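Local coordinates for protein (CD58) (Homo sapiens, PDB 1CCZ) that binds the T-cell adhesion receptor CD2 through its membrane-distal immunoglobulin-like domain, probably joining T cells to the cells they inspect, at residues L23-L27 against E37-S41; V120-Q126 against F150-N156. All blocks are in the same frame, centred on the assembly; numbering follows the deposited sequence.

Interaction 1 (L23-L27 against E37-S41)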
loop_
_atom_site.group_PDB
_atom_site.type_symbol
_atom_site.label_atom_id
_atom_site.label_comp_id
_atom_site.label_asym_id
_atom_site.label_seq_id
_atom_site.Cartn_x
_atom_site.Cartn_y
_atom_site.Cartn_z
ATOM N N LEU A 23 24.320 -7.929 14.873
ATOM C CA LEU A 23 24.904 -6.637 14.603
ATOM C C LEU A 23 25.287 -6.038 15.942
ATOM O O LEU A 23 24.589 -6.255 16.930
ATOM C CB LEU A 23 23.862 -5.756 13.919
ATOM C CG LEU A 23 23.588 -6.110 12.451
ATOM C CD1 LEU A 23 22.983 -7.504 12.336
ATOM C CD2 LEU A 23 22.647 -5.069 11.851
ATOM N N LYS A 24 26.398 -5.312 15.994
ATOM C CA LYS A 24 26.781 -4.667 17.238
ATOM C C LYS A 24 26.116 -3.309 17.206
ATOM O O LYS A 24 25.584 -2.842 18.206
ATOM C CB LYS A 24 28.295 -4.492 17.347
ATOM C CG LYS A 24 28.955 -5.479 18.282
ATOM C CD LYS A 24 29.227 -6.779 17.543
ATOM C CE LYS A 24 29.259 -7.981 18.482
ATOM N NZ LYS A 24 29.930 -7.690 19.797
ATOM N N GLU A 25 26.157 -2.670 16.043
ATOM C CA GLU A 25 25.554 -1.365 15.867
ATOM C C GLU A 25 24.811 -1.339 14.540
ATOM O O GLU A 25 25.125 -2.104 13.632
ATOM C CB GLU A 25 26.623 -0.278 15.893
ATOM C CG GLU A 25 27.434 -0.267 17.175
ATOM C CD GLU A 25 28.534 0.772 17.143
ATOM O OE1 GLU A 25 29.597 0.504 16.530
ATOM O OE2 GLU A 25 28.336 1.867 17.717
ATOM N N VAL A 26 23.807 -0.470 14.439
ATOM C CA VAL A 26 23.025 -0.356 13.215
ATOM C C VAL A 26 22.471 1.044 13.117
ATOM O O VAL A 26 22.140 1.654 14.124
ATOM C CB VAL A 26 21.850 -1.392 13.166
ATOM C CG1 VAL A 26 20.881 -1.152 14.271
ATOM C CG2 VAL A 26 21.117 -1.269 11.864
ATOM N N LEU A 27 22.400 1.568 11.904
ATOM C CA LEU A 27 21.866 2.904 11.687
ATOM C C LEU A 27 20.842 2.859 10.531
ATOM O O LEU A 27 21.098 2.240 9.483
ATOM C CB LEU A 27 22.995 3.874 11.333
ATOM C CG LEU A 27 22.605 5.312 10.985
ATOM C CD1 LEU A 27 21.924 5.972 12.172
ATOM C CD2 LEU A 27 23.842 6.096 10.610
ATOM N N GLU A 37 18.877 4.329 15.648
ATOM C CA GLU A 37 20.178 3.674 15.699
ATOM C C GLU A 37 20.406 2.874 16.974
ATOM O O GLU A 37 19.730 3.081 17.971
ATOM C CB GLU A 37 21.279 4.737 15.581
ATOM C CG GLU A 37 21.445 5.530 16.841
ATOM C CD GLU A 37 22.293 6.771 16.675
ATOM O OE1 GLU A 37 22.549 7.207 15.542
ATOM O OE2 GLU A 37 22.710 7.328 17.700
ATOM N N LEU A 38 21.333 1.923 16.893
ATOM C CA LEU A 38 21.805 1.121 18.022
ATOM C C LEU A 38 23.287 1.489 17.909
ATOM O O LEU A 38 23.996 1.007 17.022
ATOM C CB LEU A 38 21.625 -0.375 17.792
ATOM C CG LEU A 38 20.203 -0.899 18.011
ATOM C CD1 LEU A 38 20.163 -2.391 17.729
ATOM C CD2 LEU A 38 19.754 -0.611 19.443
ATOM N N GLU A 39 23.726 2.392 18.777
ATOM C CA GLU A 39 25.093 2.894 18.763
ATOM C C GLU A 39 25.727 2.891 20.160
ATOM O O GLU A 39 25.163 3.460 21.094
ATOM C CB GLU A 39 25.081 4.326 18.212
ATOM C CG GLU A 39 26.454 4.933 17.972
ATOM C CD GLU A 39 26.375 6.309 17.364
ATOM O OE1 GLU A 39 26.167 6.400 16.137
ATOM O OE2 GLU A 39 26.510 7.299 18.112
ATOM N N ASN A 40 26.897 2.262 20.294
ATOM C CA ASN A 40 27.588 2.228 21.572
ATOM C C ASN A 40 26.643 1.665 22.611
ATOM O O ASN A 40 26.569 2.194 23.728
ATOM C CB ASN A 40 27.984 3.639 22.013
ATOM C CG ASN A 40 28.926 4.314 21.048
ATOM O OD1 ASN A 40 29.930 3.727 20.638
ATOM N ND2 ASN A 40 28.614 5.568 20.683
ATOM N N SER A 41 25.895 0.629 22.237
ATOM C CA SER A 41 24.956 -0.029 23.160
ATOM C C SER A 41 23.755 0.777 23.622
ATOM O O SER A 41 23.095 0.422 24.604
ATOM C CB SER A 41 25.704 -0.508 24.394
ATOM O OG SER A 41 26.655 -1.489 24.024
HETATM O O HOH W 1 25.511 -0.818 20.130
#

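Interaction 2 (V120-Q126 against F150-N156)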
loop_
_atom_site.group_PDB
_atom_site.type_symbol
_atom_site.label_atom_id
_atom_site.label_comp_id
_atom_site.label_asym_id
_atom_site.label_seq_id
_atom_site.Cartn_x
_atom_site.Cartn_y
_atom_site.Cartn_z
ATOM N N VAL A 120 -5.437 3.636 -6.784
ATOM C CA VAL A 120 -6.497 2.683 -6.946
ATOM C C VAL A 120 -6.711 2.290 -8.406
ATOM O O VAL A 120 -6.509 3.078 -9.328
ATOM C CB VAL A 120 -7.807 3.293 -6.379
ATOM C CG1 VAL A 120 -8.992 2.359 -6.601
ATOM C CG2 VAL A 120 -7.625 3.585 -4.909
ATOM N N GLU A 121 -7.126 1.049 -8.587
ATOM C CA GLU A 121 -7.469 0.519 -9.885
ATOM C C GLU A 121 -8.891 -0.035 -9.695
ATOM O O GLU A 121 -9.173 -0.698 -8.696
ATOM C CB GLU A 121 -6.525 -0.619 -10.242
ATOM C CG GLU A 121 -6.674 -1.125 -11.641
ATOM C CD GLU A 121 -5.521 -2.034 -12.045
ATOM O OE1 GLU A 121 -4.391 -1.514 -12.278
ATOM O OE2 GLU A 121 -5.753 -3.265 -12.123
ATOM N N LEU A 122 -9.785 0.256 -10.630
ATOM C CA LEU A 122 -11.144 -0.271 -10.582
ATOM C C LEU A 122 -11.169 -1.397 -11.622
ATOM O O LEU A 122 -10.628 -1.242 -12.731
ATOM C CB LEU A 122 -12.155 0.811 -10.965
ATOM C CG LEU A 122 -12.393 1.897 -9.908
ATOM C CD1 LEU A 122 -13.397 2.910 -10.448
ATOM C CD2 LEU A 122 -12.896 1.264 -8.600
ATOM N N LYS A 123 -11.767 -2.529 -11.266
ATOM C CA LYS A 123 -11.857 -3.664 -12.177
ATOM C C LYS A 123 -13.326 -4.042 -12.319
ATOM O O LYS A 123 -14.031 -4.166 -11.316
ATOM C CB LYS A 123 -11.066 -4.826 -11.610
ATOM C CG LYS A 123 -9.618 -4.485 -11.406
ATOM C CD LYS A 123 -8.928 -5.624 -10.723
ATOM C CE LYS A 123 -7.835 -6.190 -11.600
ATOM N NZ LYS A 123 -6.461 -5.736 -11.174
ATOM N N LEU A 124 -13.797 -4.210 -13.554
ATOM C CA LEU A 124 -15.198 -4.546 -13.782
ATOM C C LEU A 124 -15.389 -5.955 -14.331
ATOM O O LEU A 124 -14.645 -6.401 -15.214
ATOM C CB LEU A 124 -15.823 -3.535 -14.735
ATOM C CG LEU A 124 -17.330 -3.626 -14.959
ATOM C CD1 LEU A 124 -18.084 -3.263 -13.702
ATOM C CD2 LEU A 124 -17.709 -2.693 -16.096
ATOM N N TYR A 125 -16.391 -6.649 -13.793
ATOM C CA TYR A 125 -16.735 -8.011 -14.208
ATOM C C TYR A 125 -18.235 -8.150 -14.458
ATOM O O TYR A 125 -19.039 -7.462 -13.841
ATOM C CB TYR A 125 -16.342 -9.017 -13.129
ATOM C CG TYR A 125 -14.922 -8.887 -12.654
ATOM C CD1 TYR A 125 -14.563 -7.907 -11.727
ATOM C CD2 TYR A 125 -13.935 -9.767 -13.104
ATOM C CE1 TYR A 125 -13.247 -7.811 -11.247
ATOM C CE2 TYR A 125 -12.619 -9.683 -12.640
ATOM C CZ TYR A 125 -12.287 -8.705 -11.708
ATOM O OH TYR A 125 -11.007 -8.638 -11.221
ATOM N N GLN A 126 -18.609 -9.010 -15.394
ATOM C CA GLN A 126 -20.025 -9.277 -15.651
ATOM C C GLN A 126 -20.021 -10.777 -15.804
ATOM O O GLN A 126 -19.418 -11.311 -16.736
ATOM C CB GLN A 126 -20.551 -8.631 -16.920
ATOM C CG GLN A 126 -21.965 -9.103 -17.216
ATOM C CD GLN A 126 -22.651 -8.252 -18.238
ATOM O OE1 GLN A 126 -22.049 -7.875 -19.241
ATOM N NE2 GLN A 126 -23.918 -7.935 -18.004
ATOM N N PHE A 150 -23.217 -6.984 -12.549
ATOM C CA PHE A 150 -21.871 -6.448 -12.695
ATOM C C PHE A 150 -21.169 -6.421 -11.346
ATOM O O PHE A 150 -21.794 -6.158 -10.318
ATOM C CB PHE A 150 -21.936 -5.035 -13.236
ATOM C CG PHE A 150 -22.306 -4.969 -14.672
ATOM C CD1 PHE A 150 -21.338 -5.126 -15.655
ATOM C CD2 PHE A 150 -23.627 -4.751 -15.049
ATOM C CE1 PHE A 150 -21.676 -5.067 -17.002
ATOM C CE2 PHE A 150 -23.985 -4.689 -16.400
ATOM C CZ PHE A 150 -23.002 -4.848 -17.378
ATOM N N LYS A 151 -19.879 -6.714 -11.345
ATOM C CA LYS A 151 -19.113 -6.657 -10.119
ATOM C C LYS A 151 -17.992 -5.679 -10.389
ATOM O O LYS A 151 -17.312 -5.753 -11.426
ATOM C CB LYS A 151 -18.516 -8.000 -9.755
ATOM C CG LYS A 151 -17.576 -7.942 -8.565
ATOM C CD LYS A 151 -17.270 -9.355 -8.120
ATOM C CE LYS A 151 -16.231 -9.391 -7.020
ATOM N NZ LYS A 151 -14.855 -9.621 -7.548
ATOM N N CYS A 152 -17.832 -4.734 -9.473
ATOM C CA CYS A 152 -16.770 -3.755 -9.586
ATOM C C CYS A 152 -15.896 -3.905 -8.374
ATOM O O CYS A 152 -16.378 -3.952 -7.240
ATOM C CB CYS A 152 -17.317 -2.349 -9.641
ATOM S SG CYS A 152 -15.964 -1.172 -9.898
ATOM N N LYS A 153 -14.604 -4.012 -8.613
ATOM C CA LYS A 153 -13.663 -4.167 -7.531
ATOM C C LYS A 153 -12.698 -2.985 -7.500
ATOM O O LYS A 153 -12.192 -2.556 -8.532
ATOM C CB LYS A 153 -12.900 -5.461 -7.729
ATOM C CG LYS A 153 -11.882 -5.728 -6.677
ATOM C CD LYS A 153 -10.998 -6.888 -7.087
ATOM C CE LYS A 153 -11.829 -8.130 -7.372
ATOM N NZ LYS A 153 -10.972 -9.360 -7.339
ATOM N N ALA A 154 -12.486 -2.420 -6.319
ATOM C CA ALA A 154 -11.516 -1.333 -6.171
ATOM C C ALA A 154 -10.339 -2.002 -5.465
ATOM O O ALA A 154 -10.504 -2.646 -4.423
ATOM C CB ALA A 154 -12.070 -0.215 -5.315
ATOM N N VAL A 155 -9.150 -1.881 -6.039
ATOM C CA VAL A 155 -7.994 -2.513 -5.430
ATOM C C VAL A 155 -6.703 -1.677 -5.514
ATOM O O VAL A 155 -6.489 -0.894 -6.442
ATOM C CB VAL A 155 -7.774 -3.929 -6.075
ATOM C CG1 VAL A 155 -7.849 -3.825 -7.565
ATOM C CG2 VAL A 155 -6.438 -4.520 -5.657
ATOM N N ASN A 156 -5.883 -1.798 -4.484
ATOM C CA ASN A 156 -4.576 -1.149 -4.462
ATOM C C ASN A 156 -3.676 -2.112 -3.706
ATOM O O ASN A 156 -4.125 -3.176 -3.249
ATOM C CB ASN A 156 -4.605 0.267 -3.843
ATOM C CG ASN A 156 -4.896 0.284 -2.349
ATOM O OD1 ASN A 156 -4.838 -0.735 -1.666
ATOM N ND2 ASN A 156 -5.209 1.464 -1.838
#

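Interaction 1 (L23-L27 against E37-S41)
The gamma methyl CG1 of Val26 overlaps Leu38, lying 3.7 Å from its CB and about as far from its CD1, so that the two side chains cross at a slant on one face of the sheet. With chi1 at 63°, CG1 of Val26 stands between the backbone N and the carbonyl carbon and meets Leu38, while its other methyl is anti to N. Leu55 of strand 53-55 touches both residues, and Met77 also packs on Val26; branched aliphatic side chains suit this inward face. Val26 and Leu38 form an antiparallel hydrogen-bonded pair: Val26 N reaches Leu38 O at 3.0 Å, and Leu38 N returns to Val26 O at 2.9 Å. The next pair, Leu27 with Glu37, is non-hydrogen-bonded and turns to the other face. There the two side chains lie alongside, and methyl CD1 of Leu27 is 3.6 Å from Glu37 OE1. That carboxylate is held by Lys34 and Arg44, which probably balance its charge.

Toward the open end, the extended chain of Glu25 reaches across to take the backbone N of Asn40 on OE2 at 3.0 Å, from the anti side and 29° out of the carboxylate plane. An acidic side chain thus receives an N-H of the turn that follows strand 33-39. Beyond it, a water links Lys24 O, 2.8 Å away, to Ser41 N. These bonds continue the pairing past the last bridge of an antiparallel beta hairpin, formed by strands 26-30 and 33-39 in the sheet of an immunoglobulin-like domain.

Interaction 2 (V120-Q126 against F150-N156)
Tyr125 and Lys151 face each other as a hydrogen-bonded pair in the antiparallel sheet of an immunoglobulin C2-set domain, where strands 121-126 and 150-156 run side by side with their directions 162° apart. Three such pairs, Glu121 with Val155, Lys123 with Lys153 and Tyr125 with Lys151, each exchange two backbone bonds, so every backbone N and O of these six residues is satisfied across the contact. The bonds of the last pair are 2.7 Å each: Tyr125 N meets Lys151 O almost head-on, whereas Lys151 N approaches Tyr125 O tilted 28° from the carbonyl plane. The residues between them turn their backbone groups outward, Leu122 to Leu134 and Cys152 to Glu163, which carries the ladder into both flanking strands.

The face of Glu121, Lys123, Tyr125, Lys151, Lys153 and Val155 is only partly buried, which suits long, mostly polar side chains. CD of Lys123 lies against Val155 CG1, and beyond it the bends at chi3 and chi4 turn NZ of Lys123 to Glu121 OE2, a salt bridge of 2.7 Å along its own strand. Lys151 NZ forms an off-centre cation-pi contact, 4.9 Å from the centroid of the Tyr125 ring.

Leu122, Leu124, Cys152 and Ala154 occupy the buried face, apolar because it packs on Met139 and Tyr141 of strand 138-142; Cys152 is disulfide-bonded to Cys112. At the strand ends, Asn156 OD1 accepts from Val158 N while its ND2 donates to the carbonyls of Glu94 and Thr118. Gln126 NE2 donates to the carbonyls of Asn145 and Ala148, and its amide lies 31° from the plane of the Phe150 ring, with NE2 3.3 Å from Phe150 CZ.

Overall arrangement
Interactions 1 and 2 lie on opposite sides of the centre of the elongated chain, in two successive immunoglobulin-like domains; their centres are 46 Å apart and their nearest atoms about 28 Å, so neither touches the other. Both join antiparallel strands, but in different settings. The 23-27/37-41 contact is local, the open end of a hairpin with 9 residues between its segments, whereas 120-126/150-156 pairs central strands of a four-stranded sheet separated by 23 residues. A sugar about 13 Å from the Leu124 side chain of interaction 2 belongs to a glycan attached to the protein itself, so it marks no binding pocket.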